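Local coordinates for Lmo2470 protein (Listeria monocytogenes EGD-e, PDB 5HL3) that binds calcium and, as a leucine-rich-repeat internalin of the pathogen, interacts with host afadin and facilitates crossing of basement membranes, at residues V326-L331 with Y336-S341; D278-D283 with Y354-T359; T250-N255 with I260-Q265. All blocks are in the same frame, centred on the assembly; numbering follows the deposited sequence. Where two conformers were deposited one is given.

Contact 1. Residues V326-L331 with Y336-S341; sequences VDTSAL and YKLDVS. With CA (calcium ion), chain H.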
loop_
_atom_site.group_PDB
_atom_site.type_symbol
_atom_site.label_atom_id
_atom_site.label_comp_id
_atom_site.label_asym_id
_atom_site.label_seq_id
_atom_site.Cartn_x
_atom_site.Cartn_y
_atom_site.Cartn_z
ATOM N N VAL A 326 -10.277 -18.702 -31.965
ATOM C CA VAL A 326 -9.955 -17.621 -32.884
ATOM C C VAL A 326 -9.732 -18.231 -34.251
ATOM O O VAL A 326 -9.010 -19.217 -34.400
ATOM C CB VAL A 326 -8.708 -16.860 -32.423
ATOM C CG1 VAL A 326 -8.400 -15.698 -33.364
ATOM C CG2 VAL A 326 -8.912 -16.366 -31.019
ATOM N N ASP A 327 -10.414 -17.684 -35.246
ATOM C CA ASP A 327 -10.324 -18.230 -36.591
ATOM C C ASP A 327 -9.069 -17.745 -37.311
ATOM O O ASP A 327 -9.088 -16.730 -38.010
ATOM C CB ASP A 327 -11.569 -17.909 -37.405
ATOM C CG ASP A 327 -11.561 -18.574 -38.757
ATOM O OD1 ASP A 327 -10.609 -19.321 -39.065
ATOM O OD2 ASP A 327 -12.521 -18.372 -39.527
ATOM N N THR A 328 -8.010 -18.538 -37.164
ATOM C CA THR A 328 -6.699 -18.333 -37.812
ATOM C C THR A 328 -6.561 -19.132 -39.116
ATOM O O THR A 328 -5.474 -19.216 -39.664
ATOM C CB THR A 328 -5.572 -18.808 -36.856
ATOM O OG1 THR A 328 -5.901 -20.105 -36.347
ATOM C CG2 THR A 328 -5.384 -17.849 -35.701
ATOM N N SER A 329 -7.659 -19.686 -39.624
ATOM C CA SER A 329 -7.596 -20.618 -40.749
ATOM C C SER A 329 -7.123 -20.027 -42.087
ATOM O O SER A 329 -6.633 -20.773 -42.943
ATOM C CB SER A 329 -8.940 -21.319 -40.919
ATOM O OG SER A 329 -9.939 -20.429 -41.374
ATOM N N ALA A 330 -7.247 -18.713 -42.264
ATOM C CA ALA A 330 -6.827 -18.081 -43.527
ATOM C C ALA A 330 -5.375 -17.588 -43.511
ATOM O O ALA A 330 -4.862 -17.181 -44.551
ATOM C CB ALA A 330 -7.767 -16.936 -43.898
ATOM N N LEU A 331 -4.712 -17.650 -42.356
ATOM C CA LEU A 331 -3.325 -17.158 -42.233
ATOM C C LEU A 331 -2.329 -18.087 -42.903
ATOM O O LEU A 331 -2.503 -19.306 -42.898
ATOM C CB LEU A 331 -2.937 -16.993 -40.763
ATOM C CG LEU A 331 -3.813 -16.056 -39.932
ATOM C CD1 LEU A 331 -3.336 -15.955 -38.497
ATOM C CD2 LEU A 331 -3.864 -14.672 -40.553
ATOM N N TYR A 336 3.135 -15.755 -35.333
ATOM C CA TYR A 336 2.118 -14.745 -35.068
ATOM C C TYR A 336 1.940 -14.448 -33.594
ATOM O O TYR A 336 2.119 -15.328 -32.749
ATOM C CB TYR A 336 0.773 -15.229 -35.620
ATOM C CG TYR A 336 0.770 -15.413 -37.125
ATOM C CD1 TYR A 336 1.200 -16.595 -37.713
ATOM C CD2 TYR A 336 0.299 -14.395 -37.969
ATOM C CE1 TYR A 336 1.195 -16.757 -39.087
ATOM C CE2 TYR A 336 0.287 -14.547 -39.336
ATOM C CZ TYR A 336 0.735 -15.723 -39.902
ATOM O OH TYR A 336 0.723 -15.844 -41.274
ATOM N N LYS A 337 1.591 -13.196 -33.297
ATOM C CA LYS A 337 1.232 -12.742 -31.943
ATOM C C LYS A 337 -0.286 -12.562 -31.932
ATOM O O LYS A 337 -0.806 -11.716 -32.670
ATOM C CB LYS A 337 1.886 -11.421 -31.626
ATOM C CG LYS A 337 3.399 -11.463 -31.566
ATOM C CD LYS A 337 3.978 -10.212 -30.908
ATOM C CE LYS A 337 3.780 -8.963 -31.757
ATOM N NZ LYS A 337 4.246 -9.062 -33.154
ATOM N N LEU A 338 -0.973 -13.377 -31.143
ATOM C CA LEU A 338 -2.446 -13.341 -31.022
ATOM C C LEU A 338 -2.860 -12.675 -29.714
ATOM O O LEU A 338 -2.130 -12.706 -28.730
ATOM C CB LEU A 338 -3.054 -14.751 -31.087
ATOM C CG LEU A 338 -3.400 -15.283 -32.482
ATOM C CD1 LEU A 338 -2.215 -15.279 -33.427
ATOM C CD2 LEU A 338 -4.051 -16.667 -32.441
ATOM N N ASP A 339 -4.050 -12.080 -29.731
ATOM C CA ASP A 339 -4.650 -11.418 -28.561
ATOM C C ASP A 339 -6.125 -11.701 -28.532
ATOM O O ASP A 339 -6.780 -11.617 -29.575
ATOM C CB ASP A 339 -4.432 -9.916 -28.625
ATOM C CG ASP A 339 -5.297 -9.148 -27.649
ATOM O OD1 ASP A 339 -6.547 -9.153 -27.740
ATOM O OD2 ASP A 339 -4.732 -8.459 -26.839
ATOM N N VAL A 340 -6.638 -12.108 -27.370
ATOM C CA VAL A 340 -8.077 -12.160 -27.120
ATOM C C VAL A 340 -8.358 -11.167 -25.996
ATOM O O VAL A 340 -7.689 -11.173 -24.949
ATOM C CB VAL A 340 -8.562 -13.569 -26.737
ATOM C CG1 VAL A 340 -9.940 -13.557 -26.073
ATOM C CG2 VAL A 340 -8.655 -14.425 -27.968
ATOM N N SER A 341 -9.344 -10.320 -26.234
ATOM C CA SER A 341 -9.720 -9.280 -25.279
ATOM C C SER A 341 -11.213 -9.335 -24.994
ATOM O O SER A 341 -12.013 -9.666 -25.875
ATOM C CB SER A 341 -9.318 -7.910 -25.807
ATOM O OG SER A 341 -7.885 -7.751 -25.773
HETATM CA CA CA H . -2.852 -7.692 -25.353
HETATM O O HOH W 1 -2.483 -8.037 -22.920
HETATM O O HOH W 2 -3.488 -5.479 -25.354
HETATM O O HOH W 3 -1.928 -7.152 -27.535
HETATM O O HOH W 4 -0.669 -6.753 -24.963
#
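In the interior of the C-terminal E-set-like beta domain, the turn that follows strand 323-326 packs on strand 334-345 through Val326 on Val340, Thr328 on Leu338 and Leu331 on Tyr336. The first two pairs meet methyl to methyl, the third over a ring face. Val326 CG2 lies 3.6 Å from Val340 CG2, the two valines lying alongside and pointing opposite ways. Two residues on, Thr328 CG2 touches Leu338 CD2 at 3.7 Å; with CG2 on Leu338, OG1 hydrogen-bonds the backbone O of Asp278. Leu331 works on an aromatic face instead: its CD1 stands 4.1 Å from the centroid of the Tyr336 ring and 17° off the ring normal, a CH-pi contact displaced toward the CD2-CE2 rim. Tyr336 OH, which is hydrogen-bonded to Ser332 O, reaches beyond CD1 to Leu331 CB at 3.9 Å.

Thr328 to Leu331 form a type I beta turn, closed by Leu331 N to Thr328 O, with its first and last residues both facing the strand, and an Asx turn overlaps its start. Asp327 OD1 accepts from Ser329 N at 3.0 Å on its anti side, tilted 27° from the carboxylate plane, and from Ser329 OG at 2.6 Å through its syn lone pair, so one carboxylate oxygen pins two groups of the same residue.

The opposite face of strand 336-341 belongs to a calcium site. With CG anti to the backbone N (chi1 166°), Asp339 places OD2 2.5 Å from the calcium ion, while OD1 accepts from Ser341 OG. Ser353, Asp355 and four waters complete the coordination.

Contact 2. Residues D278-D283 with Y354-T359; sequences DTCTID and YDWNVT. With CA (calcium ion), chain H.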
loop_
_atom_site.group_PDB
_atom_site.type_symbol
_atom_site.label_atom_id
_atom_site.label_comp_id
_atom_site.label_asym_id
_atom_site.label_seq_id
_atom_site.Cartn_x
_atom_site.Cartn_y
_atom_site.Cartn_z
ATOM N N ASP A 278 -5.830 -24.364 -39.887
ATOM C CA ASP A 278 -6.415 -24.636 -38.577
ATOM C C ASP A 278 -6.879 -23.359 -37.894
ATOM O O ASP A 278 -6.339 -22.284 -38.126
ATOM C CB ASP A 278 -5.381 -25.255 -37.613
ATOM C CG ASP A 278 -4.950 -26.667 -37.985
ATOM O OD1 ASP A 278 -5.596 -27.324 -38.829
ATOM O OD2 ASP A 278 -3.926 -27.116 -37.392
ATOM N N THR A 279 -7.880 -23.502 -37.037
ATOM C CA THR A 279 -8.247 -22.435 -36.115
ATOM C C THR A 279 -7.362 -22.612 -34.859
ATOM O O THR A 279 -6.518 -23.517 -34.801
ATOM C CB THR A 279 -9.741 -22.480 -35.742
ATOM O OG1 THR A 279 -10.043 -23.747 -35.138
ATOM C CG2 THR A 279 -10.598 -22.277 -36.943
ATOM N N CYS A 280 -7.549 -21.760 -33.861
ATOM C CA CYS A 280 -6.758 -21.836 -32.652
ATOM C C CYS A 280 -7.675 -21.645 -31.448
ATOM O O CYS A 280 -8.397 -20.651 -31.357
ATOM C CB CYS A 280 -5.687 -20.761 -32.699
ATOM S SG CYS A 280 -4.534 -20.826 -31.320
ATOM N N THR A 281 -7.643 -22.608 -30.531
ATOM C CA THR A 281 -8.517 -22.603 -29.364
ATOM C C THR A 281 -7.685 -22.444 -28.106
ATOM O O THR A 281 -6.606 -23.003 -27.992
ATOM C CB THR A 281 -9.354 -23.897 -29.343
ATOM O OG1 THR A 281 -10.181 -23.922 -30.516
ATOM C CG2 THR A 281 -10.208 -23.986 -28.116
ATOM N N ILE A 282 -8.202 -21.668 -27.161
ATOM C CA ILE A 282 -7.550 -21.394 -25.891
ATOM C C ILE A 282 -8.471 -21.684 -24.710
ATOM O O ILE A 282 -9.707 -21.607 -24.818
ATOM C CB ILE A 282 -7.092 -19.892 -25.757
ATOM C CG1 ILE A 282 -8.283 -18.916 -25.915
ATOM C CG2 ILE A 282 -6.003 -19.585 -26.774
ATOM C CD1 ILE A 282 -8.007 -17.489 -25.495
ATOM N N ASP A 283 -7.833 -21.974 -23.587
ATOM C CA ASP A 283 -8.480 -21.981 -22.278
ATOM C C ASP A 283 -8.335 -20.567 -21.704
ATOM O O ASP A 283 -7.322 -19.892 -21.920
ATOM C CB ASP A 283 -7.797 -22.971 -21.324
ATOM C CG ASP A 283 -7.954 -24.396 -21.730
ATOM O OD1 ASP A 283 -8.916 -24.762 -22.426
ATOM O OD2 ASP A 283 -7.072 -25.195 -21.317
ATOM N N TYR A 354 -5.412 -10.912 -23.255
ATOM C CA TYR A 354 -4.526 -12.073 -23.135
ATOM C C TYR A 354 -3.833 -12.337 -24.450
ATOM O O TYR A 354 -4.490 -12.494 -25.471
ATOM C CB TYR A 354 -5.319 -13.298 -22.642
ATOM C CG TYR A 354 -5.788 -13.063 -21.228
ATOM C CD1 TYR A 354 -6.948 -12.344 -20.964
ATOM C CD2 TYR A 354 -4.980 -13.430 -20.162
ATOM C CE1 TYR A 354 -7.307 -12.052 -19.658
ATOM C CE2 TYR A 354 -5.356 -13.165 -18.854
ATOM C CZ TYR A 354 -6.493 -12.451 -18.617
ATOM O OH TYR A 354 -6.856 -12.109 -17.309
ATOM N N ASP A 355 -2.518 -12.496 -24.389
ATOM C CA ASP A 355 -1.677 -12.648 -25.564
ATOM C C ASP A 355 -1.044 -14.027 -25.618
ATOM O O ASP A 355 -0.740 -14.598 -24.569
ATOM C CB ASP A 355 -0.517 -11.662 -25.481
ATOM C CG ASP A 355 -0.942 -10.239 -25.393
ATOM O OD1 ASP A 355 -2.121 -9.906 -25.591
ATOM O OD2 ASP A 355 -0.037 -9.440 -25.127
ATOM N N TRP A 356 -0.728 -14.510 -26.819
ATOM C CA TRP A 356 0.073 -15.740 -26.954
ATOM C C TRP A 356 0.666 -15.786 -28.334
ATOM O O TRP A 356 0.212 -15.104 -29.243
ATOM C CB TRP A 356 -0.734 -17.015 -26.617
ATOM C CG TRP A 356 -1.763 -17.448 -27.636
ATOM C CD1 TRP A 356 -1.646 -18.488 -28.512
ATOM C CD2 TRP A 356 -3.086 -16.909 -27.841
ATOM N NE1 TRP A 356 -2.786 -18.617 -29.261
ATOM C CE2 TRP A 356 -3.679 -17.656 -28.868
ATOM C CE3 TRP A 356 -3.807 -15.861 -27.277
ATOM C CZ2 TRP A 356 -4.948 -17.394 -29.340
ATOM C CZ3 TRP A 356 -5.091 -15.614 -27.751
ATOM C CH2 TRP A 356 -5.630 -16.367 -28.787
ATOM N N ASN A 357 1.693 -16.603 -28.467
ATOM C CA ASN A 357 2.395 -16.784 -29.744
ATOM C C ASN A 357 1.977 -18.064 -30.424
ATOM O O ASN A 357 1.835 -19.107 -29.791
ATOM C CB ASN A 357 3.917 -16.792 -29.526
ATOM C CG ASN A 357 4.462 -15.452 -29.094
ATOM O OD1 ASN A 357 3.844 -14.409 -29.340
ATOM N ND2 ASN A 357 5.610 -15.462 -28.414
ATOM N N VAL A 358 1.781 -17.977 -31.735
ATOM C CA VAL A 358 1.367 -19.115 -32.539
ATOM C C VAL A 358 2.346 -19.298 -33.698
ATOM O O VAL A 358 2.683 -18.330 -34.398
ATOM C CB VAL A 358 -0.054 -18.917 -33.129
ATOM C CG1 VAL A 358 -0.491 -20.091 -33.988
ATOM C CG2 VAL A 358 -1.054 -18.692 -32.002
ATOM N N THR A 359 2.806 -20.543 -33.870
ATOM C CA THR A 359 3.593 -20.947 -35.017
ATOM C C THR A 359 2.621 -21.687 -35.945
ATOM O O THR A 359 1.991 -22.667 -35.553
ATOM C CB THR A 359 4.761 -21.884 -34.623
ATOM O OG1 THR A 359 5.610 -21.238 -33.654
ATOM C CG2 THR A 359 5.590 -22.296 -35.878
HETATM CA CA CA H . -2.852 -7.692 -25.353
HETATM O O HOH W 4 -0.669 -6.753 -24.963
HETATM O O HOH W 1 -2.483 -8.037 -22.920
HETATM O O HOH W 2 -3.488 -5.479 -25.354
HETATM O O HOH W 3 -1.928 -7.152 -27.535
#
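Trp356 is the centre of this contact, taking Ile282 over one face of its indole and Cys280 at its edge. The tight part is the face: Ile282 CG2 sits 3.7 Å from the centroid of the six-membered ring and 18° off its normal, a CH-pi contact in which the same methyl comes within 3.5 Å of Trp356 CZ2. Trp356 CG lies between the backbone N and the carbonyl carbon (chi1 73°), which lifts the indole off its own strand and under Ile282.

At the edge the contact is polar. Trp356 NE1 donates to Cys280 SG over 3.5 Å with an N-H...S angle of 150°, and the sulfur stays close to the ring plane. This N-H...S bond gives the buried indole N-H a polarisable acceptor and helps to set the rotation of the ring. Looser is the approach of Cys280 SG to Val358 CG2, at 4.1 Å.

The other side of strand 354-359 is watery. Asp355 OD1 binds the calcium ion at 2.3 Å, whereas its OD2 accepts a hydrogen bond from a calcium-bound water at 2.8 Å.

Strands 280-283 and 354-359 run roughly antiparallel, with their axes 10.4 Å apart at closest approach. They face each other across the interior as layers do in a beta sandwich, the arrangement expected of the E-set-like domain to which both belong.

Contact 3. Residues T250-N255 with I260-Q265; sequences TELPSN and IYVQSQ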
loop_
_atom_site.group_PDB
_atom_site.type_symbol
_atom_site.label_atom_id
_atom_site.label_comp_id
_atom_site.label_asym_id
_atom_site.label_seq_id
_atom_site.Cartn_x
_atom_site.Cartn_y
_atom_site.Cartn_z
ATOM N N THR A 250 -4.720 -15.659 -15.032
ATOM C CA THR A 250 -5.550 -16.358 -16.046
ATOM C C THR A 250 -6.732 -17.101 -15.401
ATOM O O THR A 250 -7.604 -17.591 -16.120
ATOM C CB THR A 250 -4.689 -17.289 -16.901
ATOM O OG1 THR A 250 -4.037 -18.235 -16.059
ATOM C CG2 THR A 250 -3.703 -16.507 -17.740
ATOM N N GLU A 251 -6.760 -17.142 -14.070
ATOM C CA GLU A 251 -7.819 -17.778 -13.295
ATOM C C GLU A 251 -7.856 -17.080 -11.952
ATOM O O GLU A 251 -6.806 -16.753 -11.399
ATOM C CB GLU A 251 -7.573 -19.292 -13.102
ATOM C CG GLU A 251 -8.739 -20.046 -12.458
ATOM C CD GLU A 251 -8.517 -21.524 -12.337
ATOM O OE1 GLU A 251 -7.413 -21.916 -11.883
ATOM O OE2 GLU A 251 -9.461 -22.300 -12.658
ATOM N N LEU A 252 -9.054 -16.855 -11.431
ATOM C CA LEU A 252 -9.235 -16.220 -10.113
ATOM C C LEU A 252 -9.397 -17.294 -9.036
ATOM O O LEU A 252 -9.878 -18.405 -9.305
ATOM C CB LEU A 252 -10.472 -15.341 -10.120
ATOM C CG LEU A 252 -10.444 -14.232 -11.183
ATOM C CD1 LEU A 252 -11.811 -13.550 -11.327
ATOM C CD2 LEU A 252 -9.338 -13.243 -10.891
ATOM N N PRO A 253 -9.068 -16.958 -7.780
ATOM C CA PRO A 253 -9.197 -17.943 -6.695
ATOM C C PRO A 253 -10.652 -18.225 -6.365
ATOM O O PRO A 253 -11.377 -17.355 -5.852
ATOM C CB PRO A 253 -8.441 -17.292 -5.523
ATOM C CG PRO A 253 -8.445 -15.840 -5.832
ATOM C CD PRO A 253 -8.369 -15.742 -7.332
ATOM N N SER A 254 -11.050 -19.459 -6.596
ATOM C CA SER A 254 -12.449 -19.830 -6.526
ATOM C C SER A 254 -13.086 -19.706 -5.145
ATOM O O SER A 254 -14.286 -19.418 -5.039
ATOM C CB SER A 254 -12.667 -21.248 -7.085
ATOM O OG SER A 254 -12.077 -22.252 -6.261
ATOM N N ASN A 255 -12.315 -19.908 -4.081
ATOM C CA ASN A 255 -12.886 -19.866 -2.730
ATOM C C ASN A 255 -13.419 -18.511 -2.302
ATOM O O ASN A 255 -14.276 -18.433 -1.448
ATOM C CB ASN A 255 -11.866 -20.314 -1.675
ATOM C CG ASN A 255 -11.470 -21.757 -1.816
ATOM O OD1 ASN A 255 -12.182 -22.578 -2.428
ATOM N ND2 ASN A 255 -10.342 -22.104 -1.218
ATOM N N ILE A 260 -14.271 -10.595 -5.104
ATOM C CA ILE A 260 -13.243 -10.027 -5.984
ATOM C C ILE A 260 -13.663 -8.808 -6.798
ATOM O O ILE A 260 -14.755 -8.735 -7.363
ATOM C CB ILE A 260 -12.692 -11.129 -6.937
ATOM C CG1 ILE A 260 -11.977 -12.209 -6.126
ATOM C CG2 ILE A 260 -11.728 -10.561 -7.979
ATOM C CD1 ILE A 260 -11.497 -13.403 -6.935
ATOM N N TYR A 261 -12.759 -7.821 -6.822
ATOM C CA TYR A 261 -12.847 -6.714 -7.767
ATOM C C TYR A 261 -11.798 -6.944 -8.852
ATOM O O TYR A 261 -10.602 -6.999 -8.559
ATOM C CB TYR A 261 -12.606 -5.331 -7.097
ATOM C CG TYR A 261 -12.753 -4.198 -8.098
ATOM C CD1 TYR A 261 -11.720 -3.878 -8.960
ATOM C CD2 TYR A 261 -13.919 -3.428 -8.170
ATOM C CE1 TYR A 261 -11.860 -2.872 -9.922
ATOM C CE2 TYR A 261 -14.056 -2.407 -9.126
ATOM C CZ TYR A 261 -13.033 -2.141 -9.995
ATOM O OH TYR A 261 -13.138 -1.147 -10.956
ATOM N N VAL A 262 -12.246 -7.127 -10.094
ATOM C CA VAL A 262 -11.379 -7.119 -11.288
ATOM C C VAL A 262 -12.191 -6.553 -12.425
ATOM O O VAL A 262 -13.278 -7.084 -12.736
ATOM C CB VAL A 262 -10.876 -8.522 -11.771
ATOM C CG1 VAL A 262 -10.220 -8.395 -13.157
ATOM C CG2 VAL A 262 -9.909 -9.131 -10.794
ATOM N N GLN A 263 -11.680 -5.497 -13.041
ATOM C CA GLN A 263 -12.238 -4.988 -14.299
ATOM C C GLN A 263 -11.211 -5.002 -15.428
ATOM O O GLN A 263 -11.610 -5.143 -16.601
ATOM C CB GLN A 263 -12.840 -3.574 -14.095
ATOM C CG GLN A 263 -14.131 -3.584 -13.276
ATOM C CD GLN A 263 -15.236 -4.351 -13.993
ATOM O OE1 GLN A 263 -15.534 -4.107 -15.173
ATOM N NE2 GLN A 263 -15.839 -5.276 -13.293
ATOM N N SER A 264 -9.925 -4.849 -15.089
ATOM C CA SER A 264 -8.827 -4.956 -16.048
ATOM C C SER A 264 -7.833 -6.010 -15.600
ATOM O O SER A 264 -7.596 -6.209 -14.392
ATOM C CB SER A 264 -8.104 -3.627 -16.208
ATOM O OG SER A 264 -8.939 -2.688 -16.857
ATOM N N GLN A 265 -7.274 -6.703 -16.578
ATOM C CA GLN A 265 -6.295 -7.773 -16.320
ATOM C C GLN A 265 -5.580 -8.065 -17.610
ATOM O O GLN A 265 -6.145 -7.866 -18.675
ATOM C CB GLN A 265 -7.032 -9.028 -15.797
ATOM C CG GLN A 265 -6.211 -10.032 -14.987
ATOM C CD GLN A 265 -5.894 -9.668 -13.535
ATOM O OE1 GLN A 265 -5.175 -10.411 -12.867
ATOM N NE2 GLN A 265 -6.443 -8.577 -13.042
#
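Ile260 CD1 fits against the backbone-proximal part of the Leu252-Pro253 pair, 3.9 Å from Leu252 CB and equally far from Pro253 CD. The end of a single side chain thus touches two consecutive residues of the opposite segment, and Pro253 CG adds a slightly longer approach to Ile260 CD1 at 4.1 Å. Ile260 CG1 is anti to the carbonyl carbon (chi1 -65°), and the extended chi2 of 175° then sends CD1 outward to the proline ring. The second meeting is looser: Leu252 CD2 reaches Val262 CG2 at 4.2 Å, the two side chains lying at a slant to each other. All these approaches are apolar, so the match rests on shape and burial.

The next shell is polar and holds backbone N-H groups and the amide of Gln265. Leu252 N gives its hydrogen bond to Gln289 OE1, fixing the residue that bridges Ile260 and Val262, and on the other segment Asp245 OD1 receives both Gln263 N and Ser264 N, just beyond Val262. Within that segment Gln265 NE2 donates to Ser264 O at 3.0 Å, with an N-H...O angle of 153°.

Further out, strand 260-261 is the last strand of the parallel leucine-rich-repeat sheet and pairs with strand 241-243. Segment 250-255 runs from strand 248-249 into a 3-10 turn at Ser254-Asn255. Helix 285-292 lies against both segments, Ile286 touching Leu252 and Met290 touching Val262, and Tyr354 of strand 350-360 packs on Thr250 and Gln265.

Along the chain, contact 3 closes first, at the end of the leucine-rich-repeat sheet; contact 1 is then nested inside the loop closed by contact 2. Contacts 1 and 2 have centres about 6 Å apart and share one mixed sheet: strands 334-345 and 350-360 are neighbours in it, strand 323-326 pairs with 280-283, and both contacts reach the same calcium ion. Contact 3 lies about 24 Å from contact 1 and 21 Å from contact 2, centre to centre. It touches contact 2 through Tyr354. The repeat array and the C-terminal domain are therefore joined by direct packing at their boundary.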